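Local coordinates for protein ammonium transporter (Kuenenia stuttgartiensis, PDB 6EU6) that probably senses ammonium at the membrane, as the transporter-like part of an ammonium sensor histidine kinase that signals across the bilayer, at residues A116-F121 against E393-G398; A181-G186 against L314-P319; L377-L382 against K386-T391. One frame throughout, in Å; residues are numbered along the deposited sequence.

Contact 1. Residues A116-F121 against E393-G398; sequences AERSGF and EEEKRG. With LMT (dodecyl-beta-D-maltoside), chain E.
One water bridges the two backbones, donating to E395 O at 2.7 Å and to E117 O at 2.8 Å. Beside it the carboxylate of E395 lies against the aliphatic root of R118, with E395 OE2 3.5 Å from R118 CB. E395 reaches there fully extended, CG anti to the backbone N (chi1 -178°), its CG also packing on the carbonyl O of E117. Both carboxylate oxygens have partners outside the two segments: OE1 pairs with R389, and OE2 accepts from the backbone N of I189. Opposite charges stand near but apart, E395 OE2 being 6.0 Å from R118 NE. R118 instead bends at chi2 (-69°) and turns its guanidinium away: NH1 bonds A116 O at 3.1 Å, nearly straight at 166° and in the guanidinium plane, while NH2 and NE donate to D317 O and G186 O. Next to E395, E394 OE1 accepts from O2B of a dodecyl maltoside (2.9 Å). Short helix 392-397 thus lies against the loop between helices 93-114 and 121-144, on the margin of the all-helical ammonium transporter fold.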
loop_
_atom_site.group_PDB
_atom_site.type_symbol
_atom_site.label_atom_id
_atom_site.label_comp_id
_atom_site.label_asym_id
_atom_site.label_seq_id
_atom_site.Cartn_x
_atom_site.Cartn_y
_atom_site.Cartn_z
ATOM N N ALA A 116 -4.723 -24.768 -0.470
ATOM C CA ALA A 116 -5.993 -24.138 -0.710
ATOM C C ALA A 116 -6.994 -25.042 -1.450
ATOM O O ALA A 116 -6.618 -25.952 -2.251
ATOM C CB ALA A 116 -5.802 -22.857 -1.507
ATOM N N GLU A 117 -8.279 -24.743 -1.225
ATOM C CA GLU A 117 -9.387 -25.337 -2.029
ATOM C C GLU A 117 -9.878 -26.707 -1.554
ATOM O O GLU A 117 -11.017 -27.030 -1.841
ATOM C CB GLU A 117 -9.114 -25.378 -3.581
ATOM C CG GLU A 117 -8.473 -24.084 -4.108
ATOM C CD GLU A 117 -9.074 -23.631 -5.411
ATOM O OE1 GLU A 117 -9.851 -22.665 -5.455
ATOM O OE2 GLU A 117 -8.764 -24.264 -6.412
ATOM N N ARG A 118 -9.084 -27.434 -0.772
ATOM C CA ARG A 118 -9.507 -28.775 -0.356
ATOM C C ARG A 118 -9.043 -29.202 1.016
ATOM O O ARG A 118 -9.527 -30.194 1.541
ATOM C CB ARG A 118 -9.168 -29.808 -1.414
ATOM C CG ARG A 118 -7.714 -30.329 -1.399
ATOM C CD ARG A 118 -6.693 -29.278 -1.832
ATOM N NE ARG A 118 -5.386 -29.874 -2.134
ATOM C CZ ARG A 118 -4.278 -29.235 -2.466
ATOM N NH1 ARG A 118 -4.297 -27.915 -2.635
ATOM N NH2 ARG A 118 -3.156 -29.891 -2.663
ATOM N N SER A 119 -8.134 -28.465 1.625
ATOM C CA SER A 119 -7.825 -28.689 2.988
ATOM C C SER A 119 -8.891 -28.062 3.857
ATOM O O SER A 119 -9.550 -27.043 3.456
ATOM C CB SER A 119 -6.440 -28.162 3.324
ATOM O OG SER A 119 -6.362 -26.768 3.248
ATOM N N GLY A 120 -9.055 -28.616 5.068
ATOM C CA GLY A 120 -9.924 -28.009 6.065
ATOM C C GLY A 120 -9.218 -26.980 6.883
ATOM O O GLY A 120 -7.956 -26.853 6.845
ATOM N N PHE A 121 -10.014 -26.222 7.637
ATOM C CA PHE A 121 -9.485 -25.156 8.503
ATOM C C PHE A 121 -8.407 -25.581 9.521
ATOM O O PHE A 121 -7.360 -24.953 9.655
ATOM C CB PHE A 121 -10.618 -24.509 9.231
ATOM C CG PHE A 121 -10.245 -23.228 9.872
ATOM C CD1 PHE A 121 -9.837 -22.155 9.108
ATOM C CD2 PHE A 121 -10.319 -23.073 11.250
ATOM C CE1 PHE A 121 -9.502 -20.933 9.702
ATOM C CE2 PHE A 121 -9.982 -21.878 11.847
ATOM C CZ PHE A 121 -9.593 -20.793 11.063
ATOM N N GLU A 393 -17.969 -33.294 -1.448
ATOM C CA GLU A 393 -19.176 -32.512 -1.756
ATOM C C GLU A 393 -18.858 -31.021 -1.477
ATOM O O GLU A 393 -19.095 -30.127 -2.262
ATOM C CB GLU A 393 -20.408 -32.998 -0.914
ATOM C CG GLU A 393 -20.599 -34.519 -0.797
ATOM C CD GLU A 393 -19.844 -35.191 0.387
ATOM O OE1 GLU A 393 -20.145 -34.901 1.584
ATOM O OE2 GLU A 393 -18.953 -36.040 0.113
ATOM N N GLU A 394 -18.282 -30.779 -0.314
ATOM C CA GLU A 394 -17.817 -29.469 0.066
ATOM C C GLU A 394 -16.772 -28.883 -0.902
ATOM O O GLU A 394 -16.815 -27.708 -1.367
ATOM C CB GLU A 394 -17.320 -29.637 1.465
ATOM C CG GLU A 394 -16.743 -28.432 2.040
ATOM C CD GLU A 394 -16.737 -28.543 3.521
ATOM O OE1 GLU A 394 -16.877 -29.722 4.088
ATOM O OE2 GLU A 394 -16.629 -27.382 4.031
ATOM N N GLU A 395 -15.888 -29.761 -1.334
ATOM C CA GLU A 395 -14.916 -29.363 -2.301
ATOM C C GLU A 395 -15.530 -28.918 -3.620
ATOM O O GLU A 395 -15.122 -27.915 -4.176
ATOM C CB GLU A 395 -13.905 -30.470 -2.416
ATOM C CG GLU A 395 -12.804 -30.151 -3.373
ATOM C CD GLU A 395 -11.728 -31.222 -3.440
ATOM O OE1 GLU A 395 -11.768 -32.239 -2.684
ATOM O OE2 GLU A 395 -10.828 -31.000 -4.283
ATOM N N LYS A 396 -16.592 -29.585 -4.095
ATOM C CA LYS A 396 -17.237 -29.199 -5.381
ATOM C C LYS A 396 -18.115 -27.988 -5.189
ATOM O O LYS A 396 -18.118 -27.120 -6.009
ATOM C CB LYS A 396 -18.080 -30.353 -5.929
ATOM C CG LYS A 396 -17.245 -31.546 -6.354
ATOM C CD LYS A 396 -18.065 -32.820 -6.415
ATOM C CE LYS A 396 -17.196 -34.026 -6.140
ATOM N NZ LYS A 396 -18.035 -35.253 -6.108
ATOM N N ARG A 397 -18.812 -27.901 -4.062
ATOM C CA ARG A 397 -19.648 -26.751 -3.806
ATOM C C ARG A 397 -18.790 -25.494 -3.566
ATOM O O ARG A 397 -19.174 -24.412 -3.915
ATOM C CB ARG A 397 -20.494 -27.014 -2.578
ATOM C CG ARG A 397 -21.925 -26.514 -2.712
ATOM C CD ARG A 397 -22.889 -27.487 -2.046
ATOM N NE ARG A 397 -22.465 -27.764 -0.671
ATOM C CZ ARG A 397 -22.525 -28.955 -0.078
ATOM N NH1 ARG A 397 -22.092 -29.098 1.177
ATOM N NH2 ARG A 397 -23.006 -30.007 -0.728
ATOM N N GLY A 398 -17.643 -25.635 -2.922
ATOM C CA GLY A 398 -16.867 -24.471 -2.568
ATOM C C GLY A 398 -16.769 -24.346 -1.072
ATOM O O GLY A 398 -17.727 -24.633 -0.352
HETATM C C1B LMT E . -13.581 -29.822 7.364
HETATM C C2B LMT E . -14.926 -30.126 6.626
HETATM C C3B LMT E . -15.633 -31.303 7.286
HETATM C C4B LMT E . -14.665 -32.448 7.195
HETATM C C5B LMT E . -13.411 -32.175 7.982
HETATM C C6B LMT E . -12.529 -33.435 7.953
HETATM O O1B LMT E . -13.847 -29.440 8.708
HETATM O O2B LMT E . -15.840 -29.023 6.683
HETATM O O3B LMT E . -16.843 -31.728 6.645
HETATM O "O4'" LMT E . -15.286 -33.642 7.686
HETATM O O5B LMT E . -12.762 -30.989 7.442
HETATM O O6B LMT E . -12.687 -34.251 6.737
HETATM C "C1'" LMT E . -13.555 -26.312 11.357
HETATM C "C2'" LMT E . -13.962 -26.064 9.954
HETATM C "C3'" LMT E . -14.393 -27.287 9.280
HETATM C "C4'" LMT E . -13.289 -28.243 9.229
HETATM C "C5'" LMT E . -12.720 -28.422 10.657
HETATM C "C6'" LMT E . -11.473 -29.278 10.616
HETATM O "O1'" LMT E . -13.193 -25.092 11.965
HETATM O "O2'" LMT E . -15.092 -25.237 9.929
HETATM O "O3'" LMT E . -14.773 -27.053 7.937
HETATM O "O5'" LMT E . -12.444 -27.190 11.308
HETATM O "O6'" LMT E . -10.501 -28.905 9.620
HETATM C C1 LMT E . -12.797 -25.266 13.353
HETATM C C2 LMT E . -12.606 -23.897 14.023
HETATM C C3 LMT E . -11.981 -23.971 15.412
HETATM C C4 LMT E . -11.807 -22.580 16.070
HETATM C C5 LMT E . -10.343 -22.148 16.226
HETATM C C6 LMT E . -9.935 -21.489 17.542
HETATM C C7 LMT E . -8.603 -20.734 17.357
HETATM C C8 LMT E . -7.503 -21.105 18.346
HETATM C C9 LMT E . -6.164 -20.348 18.136
HETATM C C10 LMT E . -5.181 -20.436 19.360
HETATM C C11 LMT E . -3.647 -20.610 19.087
HETATM C C12 LMT E . -2.702 -19.441 19.434
HETATM O O HOH W 1 -12.752 -26.679 -3.980
#

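Contact 2. Residues A181-G186 against L314-P319; sequences AAIMVG and LKIDDP. With ZDM (nonyl 4-O-alpha-D-glucopyranosyl-beta-D-glucopyranoside), chain D.
A182 and I183 pack on I316: the end of helix 167-185 rests here on the loop that joins helices 289-312 and 322-340 in the all-helical ammonium transporter fold. For the apolar contacts I316 uses two branches. A182 CB points at the loop and meets the CG2 branch of I316 at 3.6 Å; the carbonyl O of D317 lies a little farther from the same methyl. The other branch meets I183; the two chains cross obliquely, CD1 to CD1 at 3.8 Å, with I183 CG1 also close to I316 CD1. The division of labour follows from chi1 of I316 (-58°): CG2 stands anti to the backbone N and faces A182, while CG1 carries CD1 to I183. Cutting I316 back to an alanine would probably open a gap beside A182 CB and leave the end of I183 freer to turn.

The same two isoleucines border the bound nonyl maltoside. I183 CD1 touches C22 of its alkyl chain at 3.6 Å, and I316 CG1 touches C18, the first carbon of that chain, at 3.8 Å. K315 lays the carbons of its side chain along the sugars.

One water links the backbones, donating to A182 O at 2.8 Å and accepting from D317 N at 2.9 Å, so that a carbonyl near the helix end is joined to the loop. The carboxylate of D317 is engaged elsewhere, in a salt bridge with R188. G186, with positive phi (93°), turns the chain out of the helix. At the head of the loop the detergent's O49 hydroxyl donates to L314 O at 2.7 Å.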
loop_
_atom_site.group_PDB
_atom_site.type_symbol
_atom_site.label_atom_id
_atom_site.label_comp_id
_atom_site.label_asym_id
_atom_site.label_seq_id
_atom_site.Cartn_x
_atom_site.Cartn_y
_atom_site.Cartn_z
ATOM N N ALA A 181 2.599 -30.486 3.371
ATOM C CA ALA A 181 1.158 -30.330 3.557
ATOM C C ALA A 181 0.358 -30.659 2.247
ATOM O O ALA A 181 -0.672 -31.365 2.297
ATOM C CB ALA A 181 0.851 -28.922 4.073
ATOM N N ALA A 182 0.845 -30.211 1.074
ATOM C CA ALA A 182 0.149 -30.477 -0.144
ATOM C C ALA A 182 0.087 -32.009 -0.434
ATOM O O ALA A 182 -0.881 -32.528 -1.011
ATOM C CB ALA A 182 0.811 -29.777 -1.314
ATOM N N ILE A 183 1.150 -32.681 -0.085
ATOM C CA ILE A 183 1.243 -34.131 -0.273
ATOM C C ILE A 183 0.260 -34.861 0.622
ATOM O O ILE A 183 -0.491 -35.681 0.172
ATOM C CB ILE A 183 2.666 -34.667 0.003
ATOM C CG1 ILE A 183 3.541 -34.344 -1.192
ATOM C CG2 ILE A 183 2.689 -36.207 0.096
ATOM C CD1 ILE A 183 5.026 -34.566 -0.936
ATOM N N MET A 184 0.263 -34.548 1.895
ATOM C CA MET A 184 -0.603 -35.201 2.832
ATOM C C MET A 184 -2.054 -34.849 2.610
ATOM O O MET A 184 -2.916 -35.678 2.870
ATOM C CB MET A 184 -0.114 -34.849 4.239
ATOM C CG MET A 184 1.273 -35.420 4.539
ATOM S SD MET A 184 1.199 -37.256 4.391
ATOM C CE MET A 184 -0.034 -37.534 5.625
ATOM N N VAL A 185 -2.379 -33.640 2.145
ATOM C CA VAL A 185 -3.790 -33.311 1.837
ATOM C C VAL A 185 -4.277 -34.041 0.537
ATOM O O VAL A 185 -5.431 -34.463 0.404
ATOM C CB VAL A 185 -3.937 -31.778 1.700
ATOM C CG1 VAL A 185 -5.265 -31.412 1.083
ATOM C CG2 VAL A 185 -3.738 -31.098 3.036
ATOM N N GLY A 186 -3.393 -34.112 -0.432
ATOM C CA GLY A 186 -3.662 -34.728 -1.696
ATOM C C GLY A 186 -4.150 -33.707 -2.689
ATOM O O GLY A 186 -4.489 -32.580 -2.325
ATOM N N LEU A 314 5.706 -34.924 -10.423
ATOM C CA LEU A 314 5.533 -35.376 -9.033
ATOM C C LEU A 314 4.071 -35.539 -8.687
ATOM O O LEU A 314 3.694 -36.211 -7.720
ATOM C CB LEU A 314 6.232 -34.407 -8.067
ATOM C CG LEU A 314 7.703 -34.210 -8.269
ATOM C CD1 LEU A 314 8.184 -33.247 -7.218
ATOM C CD2 LEU A 314 8.359 -35.539 -8.037
ATOM N N LYS A 315 3.204 -34.895 -9.447
ATOM C CA LYS A 315 1.771 -34.879 -9.170
ATOM C C LYS A 315 1.408 -34.366 -7.785
ATOM O O LYS A 315 0.527 -34.932 -7.047
ATOM C CB LYS A 315 1.150 -36.231 -9.528
ATOM C CG LYS A 315 1.134 -36.377 -11.055
ATOM C CD LYS A 315 -0.086 -37.048 -11.594
ATOM C CE LYS A 315 -0.235 -36.880 -13.092
ATOM N NZ LYS A 315 1.018 -36.982 -13.863
ATOM N N ILE A 316 2.139 -33.316 -7.401
ATOM C CA ILE A 316 1.752 -32.526 -6.208
ATOM C C ILE A 316 0.934 -31.346 -6.682
ATOM O O ILE A 316 1.365 -30.609 -7.603
ATOM C CB ILE A 316 2.952 -32.083 -5.388
ATOM C CG1 ILE A 316 3.734 -33.332 -4.973
ATOM C CG2 ILE A 316 2.515 -31.268 -4.148
ATOM C CD1 ILE A 316 5.110 -33.042 -4.431
ATOM N N ASP A 317 -0.277 -31.230 -6.153
ATOM C CA ASP A 317 -1.175 -30.162 -6.596
ATOM C C ASP A 317 -1.003 -28.898 -5.704
ATOM O O ASP A 317 -1.429 -28.870 -4.523
ATOM C CB ASP A 317 -2.610 -30.627 -6.597
ATOM C CG ASP A 317 -3.583 -29.579 -7.203
ATOM O OD1 ASP A 317 -3.212 -28.636 -7.934
ATOM O OD2 ASP A 317 -4.768 -29.718 -6.946
ATOM N N ASP A 318 -0.440 -27.852 -6.317
ATOM C CA ASP A 318 -0.028 -26.595 -5.601
ATOM C C ASP A 318 -0.691 -25.433 -6.321
ATOM O O ASP A 318 -0.214 -24.974 -7.383
ATOM C CB ASP A 318 1.451 -26.501 -5.704
ATOM C CG ASP A 318 2.038 -25.269 -5.023
ATOM O OD1 ASP A 318 1.297 -24.331 -4.557
ATOM O OD2 ASP A 318 3.295 -25.270 -5.060
ATOM N N PRO A 319 -1.867 -25.057 -5.853
ATOM C CA PRO A 319 -2.702 -24.104 -6.613
ATOM C C PRO A 319 -2.029 -22.749 -6.901
ATOM O O PRO A 319 -2.387 -22.121 -7.852
ATOM C CB PRO A 319 -3.897 -23.901 -5.671
ATOM C CG PRO A 319 -3.970 -25.197 -4.891
ATOM C CD PRO A 319 -2.544 -25.519 -4.607
HETATM C C1 ZDM D . 2.815 -39.542 -6.349
HETATM O O1 ZDM D . -2.674 -39.510 -8.358
HETATM C C2 ZDM D . 1.760 -39.891 -7.422
HETATM O O2 ZDM D . -3.011 -39.359 -12.058
HETATM C C3 ZDM D . 0.299 -39.364 -7.287
HETATM O O3 ZDM D . -0.189 -42.159 -9.412
HETATM C C4 ZDM D . 0.125 -38.421 -6.086
HETATM O O4 ZDM D . -0.939 -41.043 -11.855
HETATM C C5 ZDM D . -1.447 -41.469 -9.445
HETATM O O5 ZDM D . 0.855 -38.954 -4.998
HETATM C C6 ZDM D . 2.277 -38.980 -4.997
HETATM O O6 ZDM D . -4.965 -37.957 -8.429
HETATM C C7 ZDM D . -1.484 -40.520 -10.637
HETATM O O7 ZDM D . -0.662 -40.441 -7.224
HETATM C C8 ZDM D . -2.911 -40.052 -10.803
HETATM C C9 ZDM D . -3.254 -39.137 -9.613
HETATM C C10 ZDM D . -1.597 -40.484 -8.303
HETATM C C11 ZDM D . -4.749 -39.058 -9.326
HETATM O O16 ZDM D . 2.668 -37.727 -4.384
HETATM C C18 ZDM D . 3.935 -37.080 -4.512
HETATM C C19 ZDM D . 5.104 -37.916 -4.038
HETATM C C22 ZDM D . 6.142 -37.104 -3.281
HETATM C C25 ZDM D . 7.459 -36.981 -4.021
HETATM C C28 ZDM D . 8.430 -35.976 -3.385
HETATM C C31 ZDM D . 9.347 -36.601 -2.347
HETATM C C34 ZDM D . 10.644 -35.840 -2.188
HETATM O O49 ZDM D . 3.878 -38.826 -7.008
HETATM O O55 ZDM D . 1.763 -41.307 -7.451
HETATM C C57 ZDM D . -1.334 -38.311 -5.621
HETATM O O61 ZDM D . -2.105 -37.709 -6.661
HETATM O O HOH W 2 -1.395 -32.508 -3.788
#

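Contact 3. Residues L377-L382 against K386-T391; sequences LFFLCL and KRLRVT. With LMT (dodecyl-beta-D-maltoside), chain E.
F379 is the first residue of 377-382 to meet the loop: its carbonyl O lies 3.8 Å from L388 CD1, and its CB packs on the same methyl at 4.2 Å. The other methyl of L388, CD2, sits at the edge of the F379 ring, near its plane. One face of that ring carries F378, whose CD2 stands 3.8 Å above the centre; beyond the two segments the ring also meets F177, with A181 and M184 of helix 167-185 packed on the F379 side chain. L388 packs where the chain bends off the end of helix 353-385 into the loop leading to helix 392-397, on the margin of the ammonium transporter fold. One turn after F379, L382 meets L388 CD2 through its own CD2 at 3.9 Å, and its CG touches the same methyl. For L382, CG stands anti to the backbone N (chi1 -175°), and for L388 it stands beside its backbone N (chi1 -59°), which brings the two forks together. The carbonyl of L382 then takes K386 N at 2.9 Å, a helical i to i+4 bond with the donor nearly in line with the C=O, although the N-H itself is bent (143°). Past it, K386 lays CE against C6' of the dodecyl maltoside at 3.9 Å, and R389 O accepts the O6B hydroxyl of the same detergent at 2.6 Å.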
loop_
_atom_site.group_PDB
_atom_site.type_symbol
_atom_site.label_atom_id
_atom_site.label_comp_id
_atom_site.label_asym_id
_atom_site.label_seq_id
_atom_site.Cartn_x
_atom_site.Cartn_y
_atom_site.Cartn_z
ATOM N N LEU A 377 5.855 -35.576 9.237
ATOM C CA LEU A 377 5.504 -36.145 10.518
ATOM C C LEU A 377 4.322 -35.423 11.150
ATOM O O LEU A 377 3.390 -36.018 11.702
ATOM C CB LEU A 377 6.741 -36.129 11.443
ATOM C CG LEU A 377 7.743 -37.212 10.974
ATOM C CD1 LEU A 377 9.123 -37.183 11.634
ATOM C CD2 LEU A 377 7.113 -38.582 11.193
ATOM N N PHE A 378 4.350 -34.113 11.037
ATOM C CA PHE A 378 3.290 -33.299 11.663
ATOM C C PHE A 378 1.976 -33.581 11.030
ATOM O O PHE A 378 1.008 -33.847 11.755
ATOM C CB PHE A 378 3.618 -31.807 11.616
ATOM C CG PHE A 378 2.521 -30.953 12.127
ATOM C CD1 PHE A 378 2.369 -30.743 13.484
ATOM C CD2 PHE A 378 1.601 -30.414 11.246
ATOM C CE1 PHE A 378 1.278 -30.009 13.991
ATOM C CE2 PHE A 378 0.560 -29.626 11.728
ATOM C CZ PHE A 378 0.385 -29.445 13.116
ATOM N N PHE A 379 1.922 -33.586 9.694
ATOM C CA PHE A 379 0.642 -33.859 9.054
ATOM C C PHE A 379 0.218 -35.338 9.127
ATOM O O PHE A 379 -0.977 -35.597 9.085
ATOM C CB PHE A 379 0.567 -33.335 7.624
ATOM C CG PHE A 379 0.517 -31.832 7.595
ATOM C CD1 PHE A 379 -0.667 -31.167 7.952
ATOM C CD2 PHE A 379 1.605 -31.094 7.249
ATOM C CE1 PHE A 379 -0.731 -29.782 8.018
ATOM C CE2 PHE A 379 1.557 -29.689 7.296
ATOM C CZ PHE A 379 0.375 -29.040 7.655
ATOM N N LEU A 380 1.175 -36.250 9.268
ATOM C CA LEU A 380 0.848 -37.653 9.521
ATOM C C LEU A 380 0.201 -37.770 10.866
ATOM O O LEU A 380 -0.826 -38.403 10.982
ATOM C CB LEU A 380 2.085 -38.553 9.487
ATOM C CG LEU A 380 2.538 -38.933 8.082
ATOM C CD1 LEU A 380 3.964 -39.445 8.158
ATOM C CD2 LEU A 380 1.630 -39.947 7.333
ATOM N N CYS A 381 0.773 -37.144 11.885
ATOM C CA CYS A 381 0.198 -37.218 13.226
ATOM C C CYS A 381 -1.098 -36.506 13.290
ATOM O O CYS A 381 -2.031 -37.034 13.868
ATOM C CB CYS A 381 1.108 -36.681 14.313
ATOM S SG CYS A 381 2.650 -37.606 14.347
ATOM N N LEU A 382 -1.213 -35.328 12.674
ATOM C CA LEU A 382 -2.533 -34.669 12.645
ATOM C C LEU A 382 -3.632 -35.523 11.967
ATOM O O LEU A 382 -4.781 -35.524 12.373
ATOM C CB LEU A 382 -2.424 -33.283 11.977
ATOM C CG LEU A 382 -3.649 -32.394 11.960
ATOM C CD1 LEU A 382 -4.084 -32.104 13.396
ATOM C CD2 LEU A 382 -3.431 -31.059 11.226
ATOM N N LYS A 386 -7.559 -35.842 12.937
ATOM C CA LYS A 386 -8.477 -34.962 12.215
ATOM C C LYS A 386 -8.136 -35.091 10.752
ATOM O O LYS A 386 -6.960 -34.888 10.383
ATOM C CB LYS A 386 -8.359 -33.520 12.666
ATOM C CG LYS A 386 -9.456 -32.600 12.116
ATOM C CD LYS A 386 -10.668 -32.536 13.047
ATOM C CE LYS A 386 -12.002 -32.750 12.334
ATOM N NZ LYS A 386 -12.200 -34.135 11.789
ATOM N N ARG A 387 -9.125 -35.461 9.941
ATOM C CA ARG A 387 -8.951 -35.550 8.492
ATOM C C ARG A 387 -8.480 -34.160 7.925
ATOM O O ARG A 387 -8.878 -33.097 8.384
ATOM C CB ARG A 387 -10.193 -36.087 7.769
ATOM C CG ARG A 387 -10.236 -37.623 7.607
ATOM C CD ARG A 387 -8.984 -38.301 7.008
ATOM N NE ARG A 387 -8.734 -37.987 5.579
ATOM C CZ ARG A 387 -7.731 -37.239 5.080
ATOM N NH1 ARG A 387 -6.814 -36.717 5.835
ATOM N NH2 ARG A 387 -7.622 -37.045 3.794
ATOM N N LEU A 388 -7.577 -34.236 6.965
ATOM C CA LEU A 388 -6.866 -33.073 6.472
ATOM C C LEU A 388 -7.691 -32.402 5.412
ATOM O O LEU A 388 -7.507 -31.177 5.206
ATOM C CB LEU A 388 -5.467 -33.457 5.916
ATOM C CG LEU A 388 -4.508 -34.132 6.873
ATOM C CD1 LEU A 388 -3.188 -34.424 6.203
ATOM C CD2 LEU A 388 -4.362 -33.354 8.193
ATOM N N ARG A 389 -8.486 -33.188 4.664
ATOM C CA ARG A 389 -9.319 -32.611 3.621
ATOM C C ARG A 389 -10.751 -32.414 4.018
ATOM O O ARG A 389 -11.266 -33.076 4.915
ATOM C CB ARG A 389 -9.430 -33.434 2.387
ATOM C CG ARG A 389 -8.250 -34.072 1.882
ATOM C CD ARG A 389 -8.666 -35.011 0.775
ATOM N NE ARG A 389 -9.216 -34.374 -0.426
ATOM C CZ ARG A 389 -8.566 -34.117 -1.561
ATOM N NH1 ARG A 389 -7.253 -34.327 -1.708
ATOM N NH2 ARG A 389 -9.234 -33.630 -2.572
ATOM N N VAL A 390 -11.418 -31.543 3.284
ATOM C CA VAL A 390 -12.864 -31.440 3.358
ATOM C C VAL A 390 -13.490 -32.574 2.517
ATOM O O VAL A 390 -12.804 -33.247 1.725
ATOM C CB VAL A 390 -13.398 -30.056 2.910
ATOM C CG1 VAL A 390 -12.731 -28.950 3.662
ATOM C CG2 VAL A 390 -13.262 -29.831 1.375
ATOM N N THR A 391 -14.801 -32.782 2.663
ATOM C CA THR A 391 -15.475 -33.852 1.896
ATOM C C THR A 391 -15.533 -33.448 0.435
ATOM O O THR A 391 -15.478 -32.253 0.089
ATOM C CB THR A 391 -16.896 -34.150 2.415
ATOM O OG1 THR A 391 -17.746 -33.006 2.185
ATOM C CG2 THR A 391 -16.848 -34.436 3.921
HETATM C C1B LMT E . -13.581 -29.822 7.364
HETATM C C2B LMT E . -14.926 -30.126 6.626
HETATM C C3B LMT E . -15.633 -31.303 7.286
HETATM C C4B LMT E . -14.665 -32.448 7.195
HETATM C C5B LMT E . -13.411 -32.175 7.982
HETATM C C6B LMT E . -12.529 -33.435 7.953
HETATM O O1B LMT E . -13.847 -29.440 8.708
HETATM O O2B LMT E . -15.840 -29.023 6.683
HETATM O O3B LMT E . -16.843 -31.728 6.645
HETATM O "O4'" LMT E . -15.286 -33.642 7.686
HETATM O O5B LMT E . -12.762 -30.989 7.442
HETATM O O6B LMT E . -12.687 -34.251 6.737
HETATM C "C1'" LMT E . -13.555 -26.312 11.357
HETATM C "C2'" LMT E . -13.962 -26.064 9.954
HETATM C "C3'" LMT E . -14.393 -27.287 9.280
HETATM C "C4'" LMT E . -13.289 -28.243 9.229
HETATM C "C5'" LMT E . -12.720 -28.422 10.657
HETATM C "C6'" LMT E . -11.473 -29.278 10.616
HETATM O "O1'" LMT E . -13.193 -25.092 11.965
HETATM O "O2'" LMT E . -15.092 -25.237 9.929
HETATM O "O3'" LMT E . -14.773 -27.053 7.937
HETATM O "O5'" LMT E . -12.444 -27.190 11.308
HETATM O "O6'" LMT E . -10.501 -28.905 9.620
HETATM C C1 LMT E . -12.797 -25.266 13.353
HETATM C C2 LMT E . -12.606 -23.897 14.023
HETATM C C3 LMT E . -11.981 -23.971 15.412
HETATM C C4 LMT E . -11.807 -22.580 16.070
HETATM C C5 LMT E . -10.343 -22.148 16.226
HETATM C C6 LMT E . -9.935 -21.489 17.542
HETATM C C7 LMT E . -8.603 -20.734 17.357
HETATM C C8 LMT E . -7.503 -21.105 18.346
HETATM C C9 LMT E . -6.164 -20.348 18.136
HETATM C C10 LMT E . -5.181 -20.436 19.360
HETATM C C11 LMT E . -3.647 -20.610 19.087
HETATM C C12 LMT E . -2.702 -19.441 19.434
#

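In the fold
The three contacts form one cluster, their centres about 13 to 14 Å apart, all on the same side of the chain's centre. R118 ties contact 1 to contact 2, its NH2 probably bonding D317 O at 2.7 Å and its NE G186 O at 2.9 Å. R389 joins all three: NH2 makes a salt bridge to E395 OE1 (2.9 Å) in contact 1, and NH1 probably bonds V185 O (2.8 Å) in contact 2. R118 O with V390 N adds a backbone link between contacts 1 and 3. Contacts 1 and 3 share the dodecyl maltoside; contact 2 borders the nonyl maltoside, about 9 Å from the R118 side chain and about 13 Å from that of L388.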